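Local structure of microcin B17-processing protein McbD (Escherichia coli str. K-12 substr. MG1655, 6GRH) at residues 110-115 / 341-346; 151-156 / 352-357. The protein is needed to convert the inactive microcin B17 precursor peptide McbA into the active antibiotic, and belongs to the YcaO family. The protein carries 1 engineered substitution. All blocks are in the same frame, centred on the assembly; numbering follows the deposited sequence.

Contact 1. Residues 110-115 / 341-346; sequences TVRAFN and YYARER. With EDO (1,2-ethanediol), chain N.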
loop_
_atom_site.group_PDB
_atom_site.type_symbol
_atom_site.label_atom_id
_atom_site.label_comp_id
_atom_site.label_asym_id
_atom_site.label_seq_id
_atom_site.Cartn_x
_atom_site.Cartn_y
_atom_site.Cartn_z
ATOM N N THR E 110 3.361 32.176 46.787
ATOM C CA THR E 110 2.756 33.082 45.822
ATOM C C THR E 110 2.765 32.527 44.398
ATOM O O THR E 110 3.616 31.719 44.021
ATOM C CB THR E 110 3.530 34.407 45.778
ATOM O OG1 THR E 110 4.911 34.135 45.525
ATOM C CG2 THR E 110 3.398 35.159 47.082
ATOM N N VAL E 111 1.785 32.966 43.625
ATOM C CA VAL E 111 1.787 32.832 42.176
ATOM C C VAL E 111 1.388 34.149 41.547
ATOM O O VAL E 111 0.675 34.955 42.161
ATOM C CB VAL E 111 0.829 31.737 41.651
ATOM C CG1 VAL E 111 1.334 30.371 42.066
ATOM C CG2 VAL E 111 -0.606 31.947 42.117
ATOM N N ARG E 112 1.821 34.319 40.301
ATOM C CA ARG E 112 1.610 35.537 39.539
ATOM C C ARG E 112 0.117 35.686 39.192
ATOM O O ARG E 112 -0.584 34.690 39.005
ATOM C CB ARG E 112 2.504 35.545 38.280
ATOM C CG ARG E 112 2.035 34.589 37.179
ATOM C CD ARG E 112 3.039 34.453 36.051
ATOM N NE ARG E 112 4.181 33.631 36.402
ATOM C CZ ARG E 112 4.171 32.298 36.482
ATOM N NH1 ARG E 112 3.062 31.576 36.285
ATOM N NH2 ARG E 112 5.292 31.671 36.806
ATOM N N ALA E 113 -0.363 36.925 39.145
ATOM C CA ALA E 113 -1.723 37.202 38.705
ATOM C C ALA E 113 -1.855 38.641 38.251
ATOM O O ALA E 113 -0.987 39.480 38.538
ATOM C CB ALA E 113 -2.714 36.900 39.819
ATOM N N PHE E 114 -2.935 38.941 37.553
ATOM C CA PHE E 114 -3.317 40.336 37.355
ATOM C C PHE E 114 -4.791 40.536 37.628
ATOM O O PHE E 114 -5.580 39.604 37.492
ATOM C CB PHE E 114 -2.922 40.835 35.955
ATOM C CG PHE E 114 -3.533 40.068 34.808
ATOM C CD1 PHE E 114 -4.793 40.424 34.296
ATOM C CD2 PHE E 114 -2.831 39.046 34.185
ATOM C CE1 PHE E 114 -5.344 39.737 33.216
ATOM C CE2 PHE E 114 -3.383 38.359 33.114
ATOM C CZ PHE E 114 -4.639 38.717 32.621
ATOM N N ASN E 115 -5.154 41.749 38.033
ATOM C CA ASN E 115 -6.548 42.101 38.272
ATOM C C ASN E 115 -7.294 42.108 36.932
ATOM O O ASN E 115 -6.865 42.750 35.970
ATOM C CB ASN E 115 -6.635 43.470 38.981
ATOM C CG ASN E 115 -8.070 43.911 39.271
ATOM O OD1 ASN E 115 -8.803 44.350 38.377
ATOM N ND2 ASN E 115 -8.466 43.822 40.532
ATOM N N TYR E 341 -4.931 34.275 37.522
ATOM C CA TYR E 341 -3.680 33.545 37.538
ATOM C C TYR E 341 -3.361 33.180 36.117
ATOM O O TYR E 341 -4.263 32.787 35.347
ATOM C CB TYR E 341 -3.775 32.254 38.351
ATOM C CG TYR E 341 -2.681 31.281 38.025
ATOM C CD1 TYR E 341 -1.412 31.441 38.549
ATOM C CD2 TYR E 341 -2.915 30.207 37.184
ATOM C CE1 TYR E 341 -0.399 30.546 38.265
ATOM C CE2 TYR E 341 -1.903 29.310 36.848
ATOM C CZ TYR E 341 -0.645 29.473 37.394
ATOM O OH TYR E 341 0.356 28.582 37.064
ATOM N N TYR E 342 -2.085 33.260 35.761
ATOM C CA TYR E 342 -1.676 32.888 34.402
ATOM C C TYR E 342 -0.307 32.254 34.398
ATOM O O TYR E 342 0.531 32.519 35.278
ATOM C CB TYR E 342 -1.739 34.107 33.458
ATOM C CG TYR E 342 -0.682 35.126 33.740
ATOM C CD1 TYR E 342 -0.873 36.093 34.706
ATOM C CD2 TYR E 342 0.537 35.087 33.069
ATOM C CE1 TYR E 342 0.128 37.009 35.002
ATOM C CE2 TYR E 342 1.538 35.992 33.348
ATOM C CZ TYR E 342 1.350 36.932 34.321
ATOM O OH TYR E 342 2.363 37.834 34.594
ATOM N N ALA E 343 -0.118 31.357 33.433
ATOM C CA ALA E 343 1.177 30.758 33.126
ATOM C C ALA E 343 1.202 30.531 31.606
ATOM O O ALA E 343 0.140 30.466 30.942
ATOM C CB ALA E 343 1.363 29.455 33.849
ATOM N N ARG E 344 2.399 30.502 31.051
ATOM C CA ARG E 344 2.565 30.260 29.631
ATOM C C ARG E 344 3.857 29.527 29.320
ATOM O O ARG E 344 4.847 29.614 30.059
ATOM C CB ARG E 344 2.408 31.534 28.813
ATOM C CG ARG E 344 3.572 32.509 28.856
ATOM C CD ARG E 344 3.943 32.907 30.261
ATOM N NE ARG E 344 4.723 34.137 30.314
ATOM C CZ ARG E 344 5.188 34.686 31.439
ATOM N NH1 ARG E 344 4.998 34.085 32.612
ATOM N NH2 ARG E 344 5.865 35.844 31.389
ATOM N N GLU E 345 3.819 28.793 28.206
ATOM C CA GLU E 345 4.935 27.937 27.773
ATOM C C GLU E 345 5.042 27.962 26.246
ATOM O O GLU E 345 4.036 27.829 25.539
ATOM C CB GLU E 345 4.711 26.484 28.253
ATOM C CG GLU E 345 4.705 26.355 29.766
ATOM C CD GLU E 345 4.401 24.964 30.300
ATOM O OE1 GLU E 345 3.707 24.150 29.607
ATOM O OE2 GLU E 345 4.860 24.708 31.443
ATOM N N ARG E 346 6.251 28.150 25.753
ATOM C CA ARG E 346 6.521 28.073 24.346
ATOM C C ARG E 346 6.345 26.659 23.786
ATOM O O ARG E 346 6.885 25.674 24.326
ATOM C CB ARG E 346 7.905 28.601 24.056
ATOM C CG ARG E 346 8.130 28.924 22.608
ATOM C CD ARG E 346 9.496 29.543 22.363
ATOM N NE ARG E 346 9.732 29.687 20.936
ATOM C CZ ARG E 346 10.843 30.168 20.381
ATOM N NH1 ARG E 346 11.888 30.530 21.116
ATOM N NH2 ARG E 346 10.916 30.260 19.055
HETATM C C1 EDO N . 7.053 35.547 35.268
HETATM O O1 EDO N . 7.928 35.230 34.181
HETATM C C2 EDO N . 6.072 36.670 34.934
HETATM O O2 EDO N . 6.454 37.388 33.755
HETATM O O HOH W 1 2.992 29.028 37.589
HETATM O O HOH W 2 1.835 39.628 36.642
#

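Contact 2. Residues 151-156 / 352-357; sequences CSFHGS and VWYTKI. With EDO (1,2-ethanediol), chain Q.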
loop_
_atom_site.group_PDB
_atom_site.type_symbol
_atom_site.label_atom_id
_atom_site.label_comp_id
_atom_site.label_asym_id
_atom_site.label_seq_id
_atom_site.Cartn_x
_atom_site.Cartn_y
_atom_site.Cartn_z
ATOM N N CYS E 151 -10.522 27.233 35.861
ATOM C CA CYS E 151 -9.265 26.870 35.191
ATOM C C CYS E 151 -9.505 26.674 33.704
ATOM O O CYS E 151 -10.552 26.150 33.308
ATOM C CB CYS E 151 -8.696 25.578 35.748
ATOM S SG CYS E 151 -8.026 25.703 37.429
ATOM N N SER E 152 -8.542 27.104 32.890
ATOM C CA SER E 152 -8.627 26.939 31.438
ATOM C C SER E 152 -7.245 26.862 30.807
ATOM O O SER E 152 -6.245 27.273 31.406
ATOM C CB SER E 152 -9.436 28.078 30.805
ATOM O OG SER E 152 -10.025 27.655 29.589
ATOM N N PHE E 153 -7.221 26.292 29.601
ATOM C CA PHE E 153 -6.016 26.166 28.786
ATOM C C PHE E 153 -6.374 26.552 27.367
ATOM O O PHE E 153 -7.399 26.099 26.847
ATOM C CB PHE E 153 -5.499 24.732 28.814
ATOM C CG PHE E 153 -4.399 24.466 27.832
ATOM C CD1 PHE E 153 -3.080 24.752 28.151
ATOM C CD2 PHE E 153 -4.681 23.951 26.569
ATOM C CE1 PHE E 153 -2.068 24.504 27.255
ATOM C CE2 PHE E 153 -3.664 23.702 25.659
ATOM C CZ PHE E 153 -2.351 23.963 26.004
ATOM N N HIS E 154 -5.555 27.378 26.726
ATOM C CA HIS E 154 -5.756 27.644 25.304
ATOM C C HIS E 154 -4.506 28.160 24.626
ATOM O O HIS E 154 -3.547 28.490 25.294
ATOM C CB HIS E 154 -6.889 28.668 25.126
ATOM C CG HIS E 154 -7.746 28.389 23.928
ATOM N ND1 HIS E 154 -7.421 28.831 22.659
ATOM C CD2 HIS E 154 -8.880 27.651 23.797
ATOM C CE1 HIS E 154 -8.330 28.396 21.802
ATOM N NE2 HIS E 154 -9.227 27.684 22.466
ATOM N N GLY E 155 -4.528 28.226 23.289
ATOM C CA GLY E 155 -3.446 28.803 22.492
ATOM C C GLY E 155 -3.323 30.315 22.455
ATOM O O GLY E 155 -2.331 30.842 21.949
ATOM N N SER E 156 -4.308 31.033 22.994
ATOM C CA SER E 156 -4.212 32.498 23.138
ATOM C C SER E 156 -4.680 32.894 24.523
ATOM O O SER E 156 -5.561 32.245 25.104
ATOM C CB SER E 156 -4.983 33.237 22.030
ATOM O OG SER E 156 -6.379 33.347 22.263
ATOM N N VAL E 352 1.308 28.584 24.597
ATOM C CA VAL E 352 0.074 28.064 25.183
ATOM C C VAL E 352 -0.059 28.690 26.574
ATOM O O VAL E 352 0.957 29.021 27.203
ATOM C CB VAL E 352 0.028 26.535 25.213
ATOM C CG1 VAL E 352 0.160 25.969 23.784
ATOM C CG2 VAL E 352 1.077 25.898 26.171
ATOM N N TRP E 353 -1.316 28.819 27.028
ATOM C CA TRP E 353 -1.715 29.620 28.186
ATOM C C TRP E 353 -2.529 28.787 29.151
ATOM O O TRP E 353 -3.431 28.034 28.729
ATOM C CB TRP E 353 -2.545 30.799 27.723
ATOM C CG TRP E 353 -1.703 31.721 26.925
ATOM C CD1 TRP E 353 -1.461 31.660 25.587
ATOM C CD2 TRP E 353 -0.914 32.787 27.432
ATOM N NE1 TRP E 353 -0.579 32.638 25.229
ATOM C CE2 TRP E 353 -0.217 33.339 26.346
ATOM C CE3 TRP E 353 -0.723 33.332 28.714
ATOM C CZ2 TRP E 353 0.634 34.431 26.485
ATOM C CZ3 TRP E 353 0.137 34.422 28.853
ATOM C CH2 TRP E 353 0.786 34.965 27.743
ATOM N N TYR E 354 -2.205 28.913 30.429
ATOM C CA TYR E 354 -2.991 28.334 31.511
ATOM C C TYR E 354 -3.497 29.513 32.318
ATOM O O TYR E 354 -2.711 30.443 32.616
ATOM C CB TYR E 354 -2.132 27.445 32.404
ATOM C CG TYR E 354 -1.255 26.476 31.666
ATOM C CD1 TYR E 354 -0.008 26.859 31.193
ATOM C CD2 TYR E 354 -1.660 25.161 31.458
ATOM C CE1 TYR E 354 0.820 25.949 30.512
ATOM C CE2 TYR E 354 -0.859 24.250 30.781
ATOM C CZ TYR E 354 0.383 24.637 30.326
ATOM O OH TYR E 354 1.184 23.726 29.669
ATOM N N THR E 355 -4.784 29.511 32.643
ATOM C CA THR E 355 -5.354 30.596 33.432
ATOM C C THR E 355 -6.315 30.040 34.464
ATOM O O THR E 355 -6.932 28.997 34.240
ATOM C CB THR E 355 -6.150 31.609 32.576
ATOM O OG1 THR E 355 -7.042 30.897 31.722
ATOM C CG2 THR E 355 -5.229 32.478 31.743
ATOM N N LYS E 356 -6.472 30.774 35.566
ATOM C CA LYS E 356 -7.555 30.527 36.520
ATOM C C LYS E 356 -8.066 31.861 37.039
ATOM O O LYS E 356 -7.284 32.706 37.499
ATOM C CB LYS E 356 -7.101 29.651 37.690
ATOM C CG LYS E 356 -8.214 29.251 38.683
ATOM C CD LYS E 356 -7.597 28.581 39.896
ATOM C CE LYS E 356 -8.566 28.230 41.025
ATOM N NZ LYS E 356 -9.376 27.032 40.691
ATOM N N ILE E 357 -9.374 32.045 36.922
ATOM C CA ILE E 357 -10.033 33.203 37.457
ATOM C C ILE E 357 -10.498 32.882 38.862
ATOM O O ILE E 357 -11.214 31.899 39.065
ATOM C CB ILE E 357 -11.169 33.700 36.537
ATOM C CG1 ILE E 357 -10.519 34.254 35.270
ATOM C CG2 ILE E 357 -11.979 34.774 37.257
ATOM C CD1 ILE E 357 -11.438 34.862 34.261
HETATM C C1 EDO Q . 0.592 32.793 20.351
HETATM O O1 EDO Q . 0.299 31.489 20.865
HETATM C C2 EDO Q . 0.722 33.776 21.512
HETATM O O2 EDO Q . -0.178 33.452 22.580
#

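Contact 1. Residues 110-115 / 341-346
The Y342 carbonyl oxygen receives the guanidinium of R112: NH1 lies 2.9 Å from Y342 O, the N-H...O angle is 164°, and the donor comes in the carbonyl plane on a lone pair. The acceptor is only 7° out of the guanidinium plane. With chi2 extended (-171°), R112 lays CD over one face of the Y342 ring, offset toward the rim, 3.7 Å from its centroid, a CH-pi contact. A water joins the same NH1 to Y341 OH, which is also hydrogen-bonded to H63. F114 meets the Y342 ring obliquely, with CD2 3.6 Å from Y342 CD1, while V111 CG2 packs on Y341 CD1 at 3.7 Å. Strands 108-115 and 339-347 are steeply angled here, and their backbone bond is made just beyond, between F114 and V340; R112 O, buried, has no partner in the model. R112 NE sits 3.9 Å from R344 NH1, like charges close together. R344 NE donates to T31 O of the McbB chain, and R344 NH2 to O2 of a 1,2-ethanediol, probably from the crystallisation liquor, at 2.9 Å. Y342 OH bonds S35 of McbB. Y342 O, T31 O and the bridging water probably ease the positive charge gathered here.

Contact 2. Residues 151-156 / 352-357
F153 holds CG anti to its backbone N (chi1 171°), while Y354 has CG anti to its carbonyl carbon (chi1 -47°), and the two side chains lie side by side, pointing the same way from one face of the sheet. Their rings meet obliquely, planes 52° apart, with F153 CD1 3.5 Å from Y354 CE2. The far part of the F153 ring reaches V352, and F153 CE1 lies 3.6 Å from V352 CB. On this same face C151 SG rests against the aliphatic part of K356, 3.8 Å from K356 CG, and K356 NZ turns to the carbonyls of C149 and D147.

Beneath the side chains the strands pair in regular antiparallel fashion. S152 and T355 form one hydrogen-bonded pair, with S152 N 2.8 Å from T355 O and the return bond from T355 N to S152 O. H154 and W353 form the next, W353 N reaching H154 O at 2.8 Å. Between these, F153 CA makes a CA-H...O contact of 3.2 Å with W353 O.

W353 points to the other face, with S156 C 3.6 Å from its CD1. Its indole NE1 donates to O2 of a 1,2-ethanediol, probably from the crystallisation liquor, at 2.8 Å; that oxygen lies at the ring edge, in plane. S156 is the N-cap of helix 157-180, its OG accepting from D159 N.

F59 and H63, on helix 47-66, stack on F153 and Y354 respectively, and Y354 OH bonds E345. The chemistry thus ties each face to a different helix: the F153 and Y354 rings, with C151, are packed against helix 47-66, whereas on the face of S152 and W353, T355 OG1 bonds S164 of helix 157-180, a polar tie.

In the fold
Following the chain from the N terminus, strand 108-115 comes first, then strand 151-154, and much later the hairpin formed by strands 339-347 and 350-358. Contact 1 closes a loop of 225 residues from 110-115 to 341-346; contact 2 closes one of 195 residues from 151-156 to 352-357. Their segments alternate, so the two loops cross rather than nest. The hairpin joins them: its first strand takes 108-115 and its second takes 151-154, within one antiparallel sheet. The contact centres are about 9 Å apart, linked directly by a probable hydrogen bond from Y341 N to K356 O. This ties the 108-115 region to the strand that leads into helix 157-180.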